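Local coordinates for C2 toxin component I (Clostridium botulinum, PDB 2J3V), which probably transfers ADP-ribose from NAD to actin inside target cells, as the enzymatic component of the binary C2 toxin, at residues 311-316 against 360-365; 295-300 against 349-354; 65-70 against 407-412; 338-343 against 395-400. The protein carries 1 engineered substitution. All coordinates share one frame; numbering follows the deposited sequence.

Contact 1 (311-316 against 360-365)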
loop_
_atom_site.group_PDB
_atom_site.type_symbol
_atom_site.label_atom_id
_atom_site.label_comp_id
_atom_site.label_asym_id
_atom_site.label_seq_id
_atom_site.Cartn_x
_atom_site.Cartn_y
_atom_site.Cartn_z
ATOM N N ASP A 311 19.172 14.814 -0.434
ATOM C CA ASP A 311 18.348 15.415 0.620
ATOM C C ASP A 311 17.130 16.212 0.121
ATOM O O ASP A 311 16.550 17.066 0.839
ATOM C CB ASP A 311 19.231 16.242 1.572
ATOM C CG ASP A 311 20.112 17.299 0.835
ATOM O OD1 ASP A 311 20.635 17.052 -0.307
ATOM O OD2 ASP A 311 20.352 18.420 1.374
ATOM N N PHE A 312 16.699 15.883 -1.106
ATOM C CA PHE A 312 15.430 16.390 -1.632
ATOM C C PHE A 312 14.349 16.277 -0.570
ATOM O O PHE A 312 14.250 15.263 0.108
ATOM C CB PHE A 312 15.015 15.633 -2.910
ATOM C CG PHE A 312 13.738 16.152 -3.507
ATOM C CD1 PHE A 312 12.516 15.694 -3.059
ATOM C CD2 PHE A 312 13.761 17.136 -4.480
ATOM C CE1 PHE A 312 11.353 16.218 -3.578
ATOM C CE2 PHE A 312 12.623 17.627 -5.007
ATOM C CZ PHE A 312 11.411 17.173 -4.574
ATOM N N SER A 313 13.539 17.305 -0.414
ATOM C CA SER A 313 12.522 17.266 0.615
ATOM C C SER A 313 11.162 17.711 0.094
ATOM O O SER A 313 11.047 18.610 -0.742
ATOM C CB SER A 313 12.921 18.154 1.801
ATOM O OG SER A 313 11.760 18.508 2.490
ATOM N N PHE A 314 10.129 17.074 0.611
ATOM C CA PHE A 314 8.752 17.368 0.229
ATOM C C PHE A 314 8.123 18.287 1.260
ATOM O O PHE A 314 6.926 18.488 1.233
ATOM C CB PHE A 314 7.944 16.067 0.141
ATOM C CG PHE A 314 8.212 15.257 -1.094
ATOM C CD1 PHE A 314 7.751 15.686 -2.349
ATOM C CD2 PHE A 314 8.841 14.068 -1.009
ATOM C CE1 PHE A 314 7.967 14.948 -3.451
ATOM C CE2 PHE A 314 9.057 13.304 -2.139
ATOM C CZ PHE A 314 8.636 13.738 -3.346
ATOM N N ASP A 315 8.908 18.837 2.177
ATOM C CA ASP A 315 8.348 19.692 3.252
ATOM C C ASP A 315 8.776 21.155 3.126
ATOM O O ASP A 315 9.937 21.436 2.784
ATOM C CB ASP A 315 8.805 19.176 4.622
ATOM C CG ASP A 315 8.094 17.919 5.027
ATOM O OD1 ASP A 315 6.860 17.938 5.104
ATOM O OD2 ASP A 315 8.682 16.872 5.244
ATOM N N LYS A 316 7.858 22.056 3.453
ATOM C CA LYS A 316 8.106 23.491 3.382
ATOM C C LYS A 316 7.497 24.165 4.632
ATOM O O LYS A 316 6.633 23.592 5.290
ATOM C CB LYS A 316 7.513 24.099 2.089
ATOM C CG LYS A 316 6.183 24.807 2.310
ATOM C CD LYS A 316 5.417 25.216 1.008
ATOM C CE LYS A 316 4.002 24.606 0.942
ATOM N NZ LYS A 316 2.829 25.557 0.932
ATOM N N LYS A 360 14.522 8.242 7.909
ATOM C CA LYS A 360 14.566 9.499 7.149
ATOM C C LYS A 360 14.711 9.367 5.635
ATOM O O LYS A 360 14.623 10.371 4.949
ATOM C CB LYS A 360 15.619 10.472 7.728
ATOM C CG LYS A 360 15.376 10.684 9.227
ATOM C CD LYS A 360 16.410 11.588 9.900
ATOM C CE LYS A 360 16.695 11.130 11.344
ATOM N NZ LYS A 360 16.771 12.316 12.282
ATOM N N SER A 361 14.897 8.163 5.108
ATOM C CA SER A 361 14.889 7.973 3.654
ATOM C C SER A 361 13.433 8.040 3.173
ATOM O O SER A 361 12.633 7.148 3.485
ATOM C CB SER A 361 15.514 6.645 3.309
ATOM O OG SER A 361 16.891 6.635 3.655
ATOM N N ARG A 362 13.071 9.069 2.405
ATOM C CA ARG A 362 11.648 9.343 2.233
ATOM C C ARG A 362 10.972 8.757 0.990
ATOM O O ARG A 362 9.775 8.943 0.793
ATOM C CB ARG A 362 11.351 10.811 2.400
ATOM C CG ARG A 362 11.831 11.628 1.375
ATOM C CD ARG A 362 11.898 13.068 1.850
ATOM N NE ARG A 362 13.205 13.337 2.384
ATOM C CZ ARG A 362 13.505 14.374 3.122
ATOM N NH1 ARG A 362 12.587 15.241 3.411
ATOM N NH2 ARG A 362 14.728 14.526 3.558
ATOM N N PHE A 363 11.742 8.030 0.194
ATOM C CA PHE A 363 11.210 7.391 -0.976
ATOM C C PHE A 363 11.040 5.872 -0.669
ATOM O O PHE A 363 11.997 5.075 -0.684
ATOM C CB PHE A 363 12.078 7.683 -2.194
ATOM C CG PHE A 363 12.181 9.148 -2.515
ATOM C CD1 PHE A 363 13.178 9.948 -1.924
ATOM C CD2 PHE A 363 11.325 9.728 -3.449
ATOM C CE1 PHE A 363 13.284 11.283 -2.224
ATOM C CE2 PHE A 363 11.433 11.078 -3.765
ATOM C CZ PHE A 363 12.407 11.871 -3.136
ATOM N N ILE A 364 9.806 5.518 -0.328
ATOM C CA ILE A 364 9.527 4.163 0.139
ATOM C C ILE A 364 9.035 3.291 -1.008
ATOM O O ILE A 364 7.881 3.365 -1.346
ATOM C CB ILE A 364 8.441 4.164 1.266
ATOM C CG1 ILE A 364 8.743 5.229 2.352
ATOM C CG2 ILE A 364 8.361 2.802 1.927
ATOM C CD1 ILE A 364 7.467 5.728 3.129
ATOM N N PHE A 365 9.896 2.454 -1.574
ATOM C CA PHE A 365 9.448 1.381 -2.500
ATOM C C PHE A 365 8.726 0.239 -1.807
ATOM O O PHE A 365 9.286 -0.454 -0.951
ATOM C CB PHE A 365 10.586 0.838 -3.351
ATOM C CG PHE A 365 11.012 1.782 -4.450
ATOM C CD1 PHE A 365 10.340 1.832 -5.638
ATOM C CD2 PHE A 365 12.139 2.579 -4.301
ATOM C CE1 PHE A 365 10.734 2.698 -6.651
ATOM C CE2 PHE A 365 12.520 3.465 -5.298
ATOM C CZ PHE A 365 11.813 3.515 -6.483
HETATM O O HOH W 1 9.942 15.579 3.183
#
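The guanidinium of Arg362 lies against the backbone of Phe312 and Ser313, with Phe312 O over the centre of one face, 3.1 Å above its plane, a contact across the face and not a hydrogen bond. Arg362 gets there with CG lodged between its backbone N and carbonyl carbon (chi1 70°) and a bend at chi3 of 92°, which brings NH1 to 3.3 Å from Ser313 CB. In the plane of the guanidinium, at its edge, a water accepts from Arg362 NH1 (2.7 Å) and from Phe314 N, and donates to Asp315 OD2, linking the arginine to an acid whose charge it does not touch directly. Ser313 OG accepts from Asp315 N at 2.9 Å, which closes an ST turn. Beside this polar patch three phenylalanines cluster. Phe363 brings CE2 to 3.6 Å from Phe314 CE2, near the plane of the Phe314 ring, while its CZ meets Phe312 CD1 at 3.8 Å. The Phe314 and Phe363 rings are inclined at 56°, and CE1 of Phe312 sits over the centre of the Phe314 ring. Helix 326-336 covers Phe312 and Phe314. The loop leading into hairpin 315-324 thus packs its phenylalanines against the start of strand 363-369 in the five-stranded sheet of the ADP-ribosyltransferase fold.

Contact 2 (295-300 against 349-354). With SO4 (sulfate ion), chain S.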
loop_
_atom_site.group_PDB
_atom_site.type_symbol
_atom_site.label_atom_id
_atom_site.label_comp_id
_atom_site.label_asym_id
_atom_site.label_seq_id
_atom_site.Cartn_x
_atom_site.Cartn_y
_atom_site.Cartn_z
ATOM N N LEU A 295 4.162 -11.414 -2.273
ATOM C CA LEU A 295 4.148 -10.519 -1.155
ATOM C C LEU A 295 4.888 -9.210 -1.360
ATOM O O LEU A 295 5.596 -9.034 -2.340
ATOM C CB LEU A 295 4.623 -11.192 0.125
ATOM C CG LEU A 295 5.977 -11.861 0.352
ATOM C CD1 LEU A 295 6.905 -11.925 -0.784
ATOM C CD2 LEU A 295 6.608 -11.330 1.556
ATOM N N ILE A 296 4.635 -8.303 -0.412
ATOM C CA ILE A 296 5.191 -6.977 -0.365
ATOM C C ILE A 296 6.457 -6.922 0.495
ATOM O O ILE A 296 6.486 -7.379 1.630
ATOM C CB ILE A 296 4.157 -5.978 0.217
ATOM C CG1 ILE A 296 2.955 -5.857 -0.716
ATOM C CG2 ILE A 296 4.760 -4.594 0.445
ATOM C CD1 ILE A 296 3.275 -5.297 -2.093
ATOM N N ALA A 297 7.466 -6.307 -0.070
ATOM C CA ALA A 297 8.742 -6.043 0.584
ATOM C C ALA A 297 9.115 -4.582 0.303
ATOM O O ALA A 297 8.657 -3.968 -0.664
ATOM C CB ALA A 297 9.765 -6.961 0.099
ATOM N N TYR A 298 9.916 -4.016 1.190
ATOM C CA TYR A 298 10.134 -2.587 1.226
ATOM C C TYR A 298 11.606 -2.245 1.020
ATOM O O TYR A 298 12.488 -2.926 1.545
ATOM C CB TYR A 298 9.717 -2.049 2.557
ATOM C CG TYR A 298 8.237 -2.036 2.711
ATOM C CD1 TYR A 298 7.470 -1.029 2.140
ATOM C CD2 TYR A 298 7.577 -3.069 3.397
ATOM C CE1 TYR A 298 6.094 -1.006 2.272
ATOM C CE2 TYR A 298 6.167 -3.060 3.523
ATOM C CZ TYR A 298 5.446 -2.046 2.935
ATOM O OH TYR A 298 4.073 -2.020 3.047
ATOM N N ARG A 299 11.840 -1.113 0.353
ATOM C CA ARG A 299 13.168 -0.591 0.123
ATOM C C ARG A 299 13.078 0.916 0.114
ATOM O O ARG A 299 12.496 1.499 -0.809
ATOM C CB ARG A 299 13.747 -1.097 -1.196
ATOM C CG ARG A 299 15.173 -0.623 -1.474
ATOM C CD ARG A 299 15.831 -1.358 -2.589
ATOM N NE ARG A 299 17.036 -0.662 -3.039
ATOM C CZ ARG A 299 18.200 -0.751 -2.449
ATOM N NH1 ARG A 299 18.369 -1.499 -1.341
ATOM N NH2 ARG A 299 19.191 -0.047 -2.950
ATOM N N ARG A 300 13.671 1.528 1.153
ATOM C CA ARG A 300 13.668 2.965 1.383
ATOM C C ARG A 300 14.969 3.566 0.766
ATOM O O ARG A 300 16.051 3.039 0.954
ATOM C CB ARG A 300 13.618 3.259 2.878
ATOM C CG ARG A 300 12.235 3.477 3.463
ATOM C CD ARG A 300 12.191 3.382 4.945
ATOM N NE ARG A 300 10.818 3.537 5.461
ATOM C CZ ARG A 300 10.170 4.671 5.671
ATOM N NH1 ARG A 300 10.747 5.842 5.401
ATOM N NH2 ARG A 300 8.931 4.634 6.184
ATOM N N THR A 349 15.893 -5.716 0.262
ATOM C CA THR A 349 14.595 -5.266 0.766
ATOM C C THR A 349 14.389 -5.881 2.086
ATOM O O THR A 349 15.129 -6.740 2.493
ATOM C CB THR A 349 13.470 -5.733 -0.146
ATOM O OG1 THR A 349 13.408 -7.163 -0.148
ATOM C CG2 THR A 349 13.751 -5.324 -1.566
ATOM N N SER A 350 13.351 -5.431 2.755
ATOM C CA SER A 350 12.977 -5.959 4.045
ATOM C C SER A 350 11.456 -6.150 4.081
ATOM O O SER A 350 10.748 -5.371 3.444
ATOM C CB SER A 350 13.306 -4.951 5.149
ATOM O OG SER A 350 13.045 -5.575 6.388
ATOM N N LEU A 351 10.986 -7.091 4.900
ATOM C CA LEU A 351 9.570 -7.212 5.159
ATOM C C LEU A 351 9.136 -6.113 6.090
ATOM O O LEU A 351 7.956 -5.854 6.162
ATOM C CB LEU A 351 9.210 -8.570 5.772
ATOM C CG LEU A 351 9.302 -9.751 4.822
ATOM C CD1 LEU A 351 8.698 -10.910 5.514
ATOM C CD2 LEU A 351 8.645 -9.524 3.456
ATOM N N LYS A 352 10.079 -5.468 6.783
ATOM C CA LYS A 352 9.761 -4.308 7.616
ATOM C C LYS A 352 9.791 -3.011 6.793
ATOM O O LYS A 352 10.805 -2.683 6.141
ATOM C CB LYS A 352 10.762 -4.164 8.765
ATOM C CG LYS A 352 10.770 -5.308 9.736
ATOM C CD LYS A 352 11.383 -4.988 11.054
ATOM C CE LYS A 352 12.867 -5.016 11.025
ATOM N NZ LYS A 352 13.488 -5.398 12.398
ATOM N N SER A 353 8.711 -2.242 6.846
ATOM C CA SER A 353 8.655 -1.032 6.040
ATOM C C SER A 353 9.630 0.085 6.484
ATOM O O SER A 353 10.018 0.906 5.671
ATOM C CB SER A 353 7.229 -0.473 5.993
ATOM O OG SER A 353 6.855 0.247 7.184
ATOM N N THR A 354 10.001 0.114 7.760
ATOM C CA THR A 354 10.646 1.274 8.331
ATOM C C THR A 354 11.647 0.896 9.407
ATOM O O THR A 354 11.454 1.214 10.599
ATOM C CB THR A 354 9.609 2.171 8.937
ATOM O OG1 THR A 354 8.576 2.441 7.980
ATOM C CG2 THR A 354 10.262 3.588 9.259
HETATM S S SO4 S . 14.370 -1.786 13.648
HETATM O O1 SO4 S . 13.468 -0.672 13.968
HETATM O O2 SO4 S . 13.608 -3.034 13.442
HETATM O O3 SO4 S . 15.263 -1.671 12.481
HETATM O O4 SO4 S . 15.214 -1.927 14.830
HETATM O O HOH W 2 5.955 -6.679 4.296
#
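Tyr298 and Ser350 form an antiparallel hydrogen-bonded pair, a single bridge that joins strand 295-301, at the edge of the five-stranded sheet, to strand 347-350, at the edge of the three-stranded one, in the second ADP-ribosyltransferase region. Sequence and family suggest that Arg299, whose NH1 bonds Ser348 O, and the Ser348-Thr349-Ser350 run are the arginine and STS elements of this enzyme class. Tyr298 N gives to Ser350 O at 2.8 Å, and Ser350 N to Tyr298 O at 2.9 Å. Ser350 OG accepts from Lys352 N, an ST turn, and also bonds to Glu387 O. Thr349 OG1 is paired with Ile390 O, Tyr298 OH with Asp220. Lys352 NZ gives to a sulfate oxygen, O2, at 2.6 Å and bonds Asp386 O. One water donates to both Ile296 O and Leu351 O, while Leu351 CD2 presses tightly on Leu295 CD2. Ser353 CB stands 3.5 Å from the centroid of the Tyr298 ring, a CH-pi contact over the face. Extended Arg300 divides its donors: NH1 goes to Gln418 and Ser361 O, NE to Ser353 O at 2.8 Å. Arg300 NH2 gives to Thr354 OG1 at 2.9 Å, the hydroxyl lying 31° out of the guanidinium plane; Thr354 OG1 donates to Ser353 OG, itself also bonded to Leu61 O.

Contact 3 (65-70 against 407-412). With SO4 (sulfate ion), chain B.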
loop_
_atom_site.group_PDB
_atom_site.type_symbol
_atom_site.label_atom_id
_atom_site.label_comp_id
_atom_site.label_asym_id
_atom_site.label_seq_id
_atom_site.Cartn_x
_atom_site.Cartn_y
_atom_site.Cartn_z
ATOM N N LEU A 65 8.875 1.077 14.523
ATOM C CA LEU A 65 8.336 0.616 15.812
ATOM C C LEU A 65 8.838 1.472 16.994
ATOM O O LEU A 65 8.120 1.706 17.956
ATOM C CB LEU A 65 8.653 -0.862 16.019
ATOM C CG LEU A 65 7.696 -1.609 15.062
ATOM C CD1 LEU A 65 8.321 -2.862 14.596
ATOM C CD2 LEU A 65 6.311 -1.808 15.716
ATOM N N THR A 66 10.063 1.971 16.901
ATOM C CA THR A 66 10.538 2.942 17.905
ATOM C C THR A 66 9.589 4.112 18.041
ATOM O O THR A 66 9.175 4.475 19.155
ATOM C CB THR A 66 11.943 3.415 17.522
ATOM O OG1 THR A 66 12.793 2.270 17.470
ATOM C CG2 THR A 66 12.560 4.327 18.601
ATOM N N ALA A 67 9.249 4.713 16.912
ATOM C CA ALA A 67 8.359 5.843 16.925
ATOM C C ALA A 67 6.994 5.490 17.446
ATOM O O ALA A 67 6.396 6.317 18.154
ATOM C CB ALA A 67 8.254 6.508 15.561
ATOM N N ILE A 68 6.486 4.288 17.114
ATOM C CA ILE A 68 5.160 3.873 17.600
ATOM C C ILE A 68 5.199 3.771 19.147
ATOM O O ILE A 68 4.302 4.240 19.856
ATOM C CB ILE A 68 4.756 2.501 17.000
ATOM C CG1 ILE A 68 4.667 2.563 15.457
ATOM C CG2 ILE A 68 3.457 1.974 17.647
ATOM C CD1 ILE A 68 3.897 3.725 14.823
ATOM N N GLU A 69 6.232 3.123 19.663
ATOM C CA GLU A 69 6.403 2.954 21.105
ATOM C C GLU A 69 6.525 4.295 21.830
ATOM O O GLU A 69 5.914 4.477 22.873
ATOM C CB GLU A 69 7.622 2.115 21.400
ATOM C CG GLU A 69 7.491 0.694 20.901
ATOM C CD GLU A 69 8.820 0.047 20.689
ATOM O OE1 GLU A 69 9.908 0.712 20.892
ATOM O OE2 GLU A 69 8.752 -1.137 20.292
ATOM N N ILE A 70 7.247 5.250 21.247
ATOM C CA ILE A 70 7.356 6.574 21.840
ATOM C C ILE A 70 5.982 7.174 21.914
ATOM O O ILE A 70 5.613 7.770 22.918
ATOM C CB ILE A 70 8.242 7.498 20.999
ATOM C CG1 ILE A 70 9.727 7.117 21.107
ATOM C CG2 ILE A 70 8.041 8.989 21.445
ATOM C CD1 ILE A 70 10.563 7.851 19.986
ATOM N N THR A 407 2.613 11.099 5.760
ATOM C CA THR A 407 3.387 11.789 6.796
ATOM C C THR A 407 3.953 10.776 7.776
ATOM O O THR A 407 3.223 10.268 8.608
ATOM C CB THR A 407 2.514 12.790 7.534
ATOM O OG1 THR A 407 1.921 13.691 6.610
ATOM C CG2 THR A 407 3.330 13.690 8.407
ATOM N N SER A 408 5.239 10.440 7.639
ATOM C CA SER A 408 5.863 9.481 8.541
ATOM C C SER A 408 6.210 10.188 9.852
ATOM O O SER A 408 6.662 11.295 9.832
ATOM C CB SER A 408 7.115 8.846 7.971
ATOM O OG SER A 408 7.619 7.802 8.839
ATOM N N ILE A 409 5.998 9.489 10.963
ATOM C CA ILE A 409 6.371 9.950 12.280
ATOM C C ILE A 409 7.725 9.368 12.655
ATOM O O ILE A 409 7.877 8.164 12.721
ATOM C CB ILE A 409 5.302 9.558 13.263
ATOM C CG1 ILE A 409 4.019 10.281 12.859
ATOM C CG2 ILE A 409 5.749 9.943 14.672
ATOM C CD1 ILE A 409 2.812 9.522 13.096
ATOM N N ILE A 410 8.699 10.266 12.817
ATOM C CA ILE A 410 10.097 9.942 12.964
ATOM C C ILE A 410 10.406 9.850 14.432
ATOM O O ILE A 410 11.106 8.934 14.827
ATOM C CB ILE A 410 11.010 11.055 12.332
ATOM C CG1 ILE A 410 10.617 11.389 10.887
ATOM C CG2 ILE A 410 12.473 10.667 12.394
ATOM C CD1 ILE A 410 10.946 10.260 9.873
ATOM N N ASN A 411 9.944 10.829 15.217
ATOM C CA ASN A 411 10.045 10.835 16.680
ATOM C C ASN A 411 9.065 11.835 17.286
ATOM O O ASN A 411 8.201 12.358 16.582
ATOM C CB ASN A 411 11.486 11.102 17.173
ATOM C CG ASN A 411 11.992 12.503 16.814
ATOM O OD1 ASN A 411 11.293 13.495 16.976
ATOM N ND2 ASN A 411 13.213 12.566 16.311
ATOM N N ARG A 412 9.196 12.104 18.584
ATOM C CA ARG A 412 8.244 12.960 19.339
ATOM C C ARG A 412 7.985 14.311 18.649
ATOM O O ARG A 412 6.848 14.782 18.600
ATOM C CB ARG A 412 8.768 13.180 20.795
ATOM C CG ARG A 412 7.717 13.238 21.976
ATOM C CD ARG A 412 6.344 13.916 21.650
ATOM N NE ARG A 412 5.821 14.882 22.657
ATOM C CZ ARG A 412 4.599 15.459 22.598
ATOM N NH1 ARG A 412 3.753 15.165 21.611
ATOM N NH2 ARG A 412 4.213 16.343 23.522
HETATM S S SO4 B . 13.127 0.658 20.920
HETATM O O1 SO4 B . 12.526 1.711 21.776
HETATM O O2 SO4 B . 12.092 -0.349 20.504
HETATM O O3 SO4 B . 13.722 1.236 19.699
HETATM O O4 SO4 B . 14.211 0.025 21.685
#
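Ala67 brings its methyl up against the backbone of the strand, CB lying 3.3 Å from Ile409 O and 3.8 Å from Ile410 O. Helix 65-70 crosses strand 407-411 at 76° with the axes 7.5 Å apart. One turn on, Ile70 spans the wider gap. Its CB, with CG1 and CG2 branching from it, is set back from the strand. The CG2 branch, anti to the backbone N, ends 4.3 Å from Arg412 CG. CG1, anti to the carbonyl carbon, is a spacer that carries the extended chain (chi2 167°) to CD1, whose nearest approach is Asn411 CB at 4.4 Å. Ile410 and Asn411 form a classic beta bulge opposite Thr414, and Asn411 OD1 bonds to Thr414 OG1. On the helix, Thr66 OG1 donates to a sulfate oxygen, O3, at 2.6 Å. Glu69 OE1 comes within 2.5 Å of O2 of the same ion, so the Glu69 carboxyl probably holds a proton, consistent with crystals at pH 3.0. The helix meets the strand by van der Waals contact alone, a methyl on carbonyl oxygens and aliphatic carbons on one another; the polar links, Ile409 N to Ser63 OG and Ser408 OG to Phe62 O, come from residues just before the helix.

Contact 4 (338-343 against 395-400). With SO4 (sulfate ion), chain X.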
loop_
_atom_site.group_PDB
_atom_site.type_symbol
_atom_site.label_atom_id
_atom_site.label_comp_id
_atom_site.label_asym_id
_atom_site.label_seq_id
_atom_site.Cartn_x
_atom_site.Cartn_y
_atom_site.Cartn_z
ATOM N N GLY A 338 4.401 5.230 -13.596
ATOM C CA GLY A 338 4.490 4.586 -14.911
ATOM C C GLY A 338 5.930 4.375 -15.339
ATOM O O GLY A 338 6.209 3.664 -16.296
ATOM N N LYS A 339 6.857 5.005 -14.639
ATOM C CA LYS A 339 8.284 4.860 -14.965
ATOM C C LYS A 339 8.893 3.597 -14.401
ATOM O O LYS A 339 8.454 3.039 -13.375
ATOM C CB LYS A 339 9.074 6.104 -14.471
ATOM C CG LYS A 339 8.777 7.349 -15.312
ATOM C CD LYS A 339 9.758 8.514 -14.994
ATOM C CE LYS A 339 11.120 8.284 -15.739
ATOM N NZ LYS A 339 10.881 8.160 -17.218
ATOM N N GLU A 340 9.907 3.111 -15.095
ATOM C CA GLU A 340 10.623 1.936 -14.679
ATOM C C GLU A 340 11.820 2.306 -13.832
ATOM O O GLU A 340 12.398 3.328 -14.037
ATOM C CB GLU A 340 11.184 1.187 -15.888
ATOM C CG GLU A 340 10.108 0.759 -16.823
ATOM C CD GLU A 340 10.599 -0.066 -18.000
ATOM O OE1 GLU A 340 11.827 -0.389 -18.111
ATOM O OE2 GLU A 340 9.689 -0.365 -18.810
ATOM N N ILE A 341 12.211 1.418 -12.933
ATOM C CA ILE A 341 13.330 1.640 -12.028
ATOM C C ILE A 341 14.211 0.422 -12.097
ATOM O O ILE A 341 13.736 -0.714 -11.925
ATOM C CB ILE A 341 12.837 1.821 -10.614
ATOM C CG1 ILE A 341 12.083 3.141 -10.485
ATOM C CG2 ILE A 341 14.024 1.736 -9.591
ATOM C CD1 ILE A 341 12.936 4.338 -10.130
ATOM N N GLU A 342 15.490 0.652 -12.385
ATOM C CA GLU A 342 16.475 -0.435 -12.579
ATOM C C GLU A 342 17.283 -0.738 -11.296
ATOM O O GLU A 342 17.425 0.117 -10.410
ATOM C CB GLU A 342 17.411 -0.061 -13.731
ATOM C CG GLU A 342 18.756 0.503 -13.236
ATOM C CD GLU A 342 19.551 1.361 -14.245
ATOM O OE1 GLU A 342 19.528 1.046 -15.458
ATOM O OE2 GLU A 342 20.224 2.336 -13.781
ATOM N N ASN A 343 17.778 -1.967 -11.185
ATOM C CA ASN A 343 18.720 -2.356 -10.119
ATOM C C ASN A 343 19.770 -3.214 -10.819
ATOM O O ASN A 343 19.518 -4.388 -11.125
ATOM C CB ASN A 343 18.061 -3.164 -8.982
ATOM C CG ASN A 343 16.992 -2.390 -8.220
ATOM O OD1 ASN A 343 17.306 -1.669 -7.267
ATOM N ND2 ASN A 343 15.704 -2.533 -8.639
ATOM N N ASN A 395 19.692 -7.103 -11.677
ATOM C CA ASN A 395 18.827 -6.647 -12.773
ATOM C C ASN A 395 17.321 -6.835 -12.471
ATOM O O ASN A 395 16.565 -7.113 -13.360
ATOM C CB ASN A 395 19.268 -7.300 -14.092
ATOM C CG ASN A 395 19.044 -6.382 -15.381
ATOM O OD1 ASN A 395 18.936 -5.139 -15.223
ATOM N ND2 ASN A 395 18.993 -6.969 -16.618
ATOM N N SER A 396 16.909 -6.696 -11.217
ATOM C CA SER A 396 15.473 -6.713 -10.854
ATOM C C SER A 396 14.881 -5.339 -11.158
ATOM O O SER A 396 15.202 -4.288 -10.520
ATOM C CB SER A 396 15.237 -7.114 -9.387
ATOM O OG SER A 396 15.569 -8.477 -9.149
ATOM N N THR A 397 14.034 -5.358 -12.180
ATOM C CA THR A 397 13.477 -4.153 -12.754
ATOM C C THR A 397 12.031 -4.085 -12.321
ATOM O O THR A 397 11.338 -5.117 -12.274
ATOM C CB THR A 397 13.601 -4.250 -14.267
ATOM O OG1 THR A 397 14.971 -4.533 -14.599
ATOM C CG2 THR A 397 13.247 -2.957 -14.951
ATOM N N PHE A 398 11.621 -2.885 -11.933
ATOM C CA PHE A 398 10.271 -2.567 -11.485
ATOM C C PHE A 398 9.589 -1.460 -12.280
ATOM O O PHE A 398 10.255 -0.618 -12.855
ATOM C CB PHE A 398 10.308 -2.183 -10.010
ATOM C CG PHE A 398 10.621 -3.359 -9.126
ATOM C CD1 PHE A 398 9.628 -4.253 -8.773
ATOM C CD2 PHE A 398 11.913 -3.596 -8.690
ATOM C CE1 PHE A 398 9.888 -5.342 -7.985
ATOM C CE2 PHE A 398 12.188 -4.698 -7.918
ATOM C CZ PHE A 398 11.178 -5.586 -7.567
ATOM N N LYS A 399 8.256 -1.514 -12.352
ATOM C CA LYS A 399 7.478 -0.450 -12.896
ATOM C C LYS A 399 6.621 0.127 -11.772
ATOM O O LYS A 399 5.921 -0.590 -11.083
ATOM C CB LYS A 399 6.638 -0.947 -14.045
ATOM C CG LYS A 399 5.714 0.109 -14.688
ATOM C CD LYS A 399 5.084 -0.448 -15.990
ATOM C CE LYS A 399 4.104 0.537 -16.615
ATOM N NZ LYS A 399 4.774 1.674 -17.345
ATOM N N ILE A 400 6.693 1.438 -11.613
ATOM C CA ILE A 400 5.910 2.143 -10.630
ATOM C C ILE A 400 4.471 2.296 -11.158
ATOM O O ILE A 400 4.267 2.836 -12.242
ATOM C CB ILE A 400 6.508 3.539 -10.400
ATOM C CG1 ILE A 400 7.950 3.434 -9.930
ATOM C CG2 ILE A 400 5.616 4.370 -9.452
ATOM C CD1 ILE A 400 8.583 4.761 -9.612
HETATM S S SO4 X . 10.639 4.805 -18.664
HETATM O O1 SO4 X . 10.859 4.862 -17.239
HETATM O O2 SO4 X . 9.859 3.592 -19.059
HETATM O O3 SO4 X . 9.897 6.029 -19.002
HETATM O O4 SO4 X . 11.954 4.859 -19.323
HETATM O O HOH W 3 17.347 -3.389 -13.638
#
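Ile341 and Phe398 face each other as an antiparallel hydrogen-bonded pair, Ile341 N giving to Phe398 O at 2.8 Å and Phe398 N returning a bond to Ile341 O at 3.0 Å. Next to them Glu340 and Lys399 make a non-hydrogen-bonded pair, and Ile400 N then donates almost straight to Lys339 O. At one end Asn343 extends the ladder with its side chain: ND2 gives to Ser396 O at 2.6 Å and 171°, the acceptor lying in the amide plane, and the same nitrogen touches the edge of the Phe398 ring. At the other end the strand is clasped by Lys399, extended as far as CE and turned at chi4 (77°), so that NZ reaches Gly338 O at 2.7 Å; Gly338 N meanwhile donates to Ile400 O. Ile341 CG1 rests 4.0 Å from Ile400 CD1.

In the next shell a water accepts from Asn343 N and donates to Asn395 OD1, and it also bonds with Thr397 OG1, whose other partner is Lys429 N. Asn395 ND2 is held by Lys429 O, so Lys429, near the C terminus, pairs with both side chains. Beside Lys339 and Glu340, a sulfate, probably from the crystallisation liquor, accepts from Glu340 N at its O1 (2.9 Å) and from Lys339 NZ at its O3. On the face that carries Ile341 and Phe398, Ile341 packs on Phe365 and Phe306, and Phe398 on Leu367 and Ala423. A short strand thus forms one edge of the mixed five-stranded sheet of the ADP-ribosyltransferase fold.

Overall arrangement
All four contacts reach the five-stranded sheet ordered 295-301, 363-369, 414-426, 397-411, 340-341. Contact 2 involves one edge strand, contact 4 the other, and their centres lie about 16 Å apart. Contact 1 touches both: Phe365 N bonds to Arg299 O, and the Phe365 ring packs on Ile341 and Ile400. Contacts 3 and 4 use opposite parts of strand 397-411, with centres about 30 Å apart. Along the chain, contacts 1, 2 and 4 cross one another, whereas contact 3, which brings a helix from the first ADP-ribosyltransferase region, encloses them. The two halves therefore meet on the sheet that carries the putative arginine, while the probable STS run lies on the neighbouring three-stranded sheet that contact 2 bridges to it.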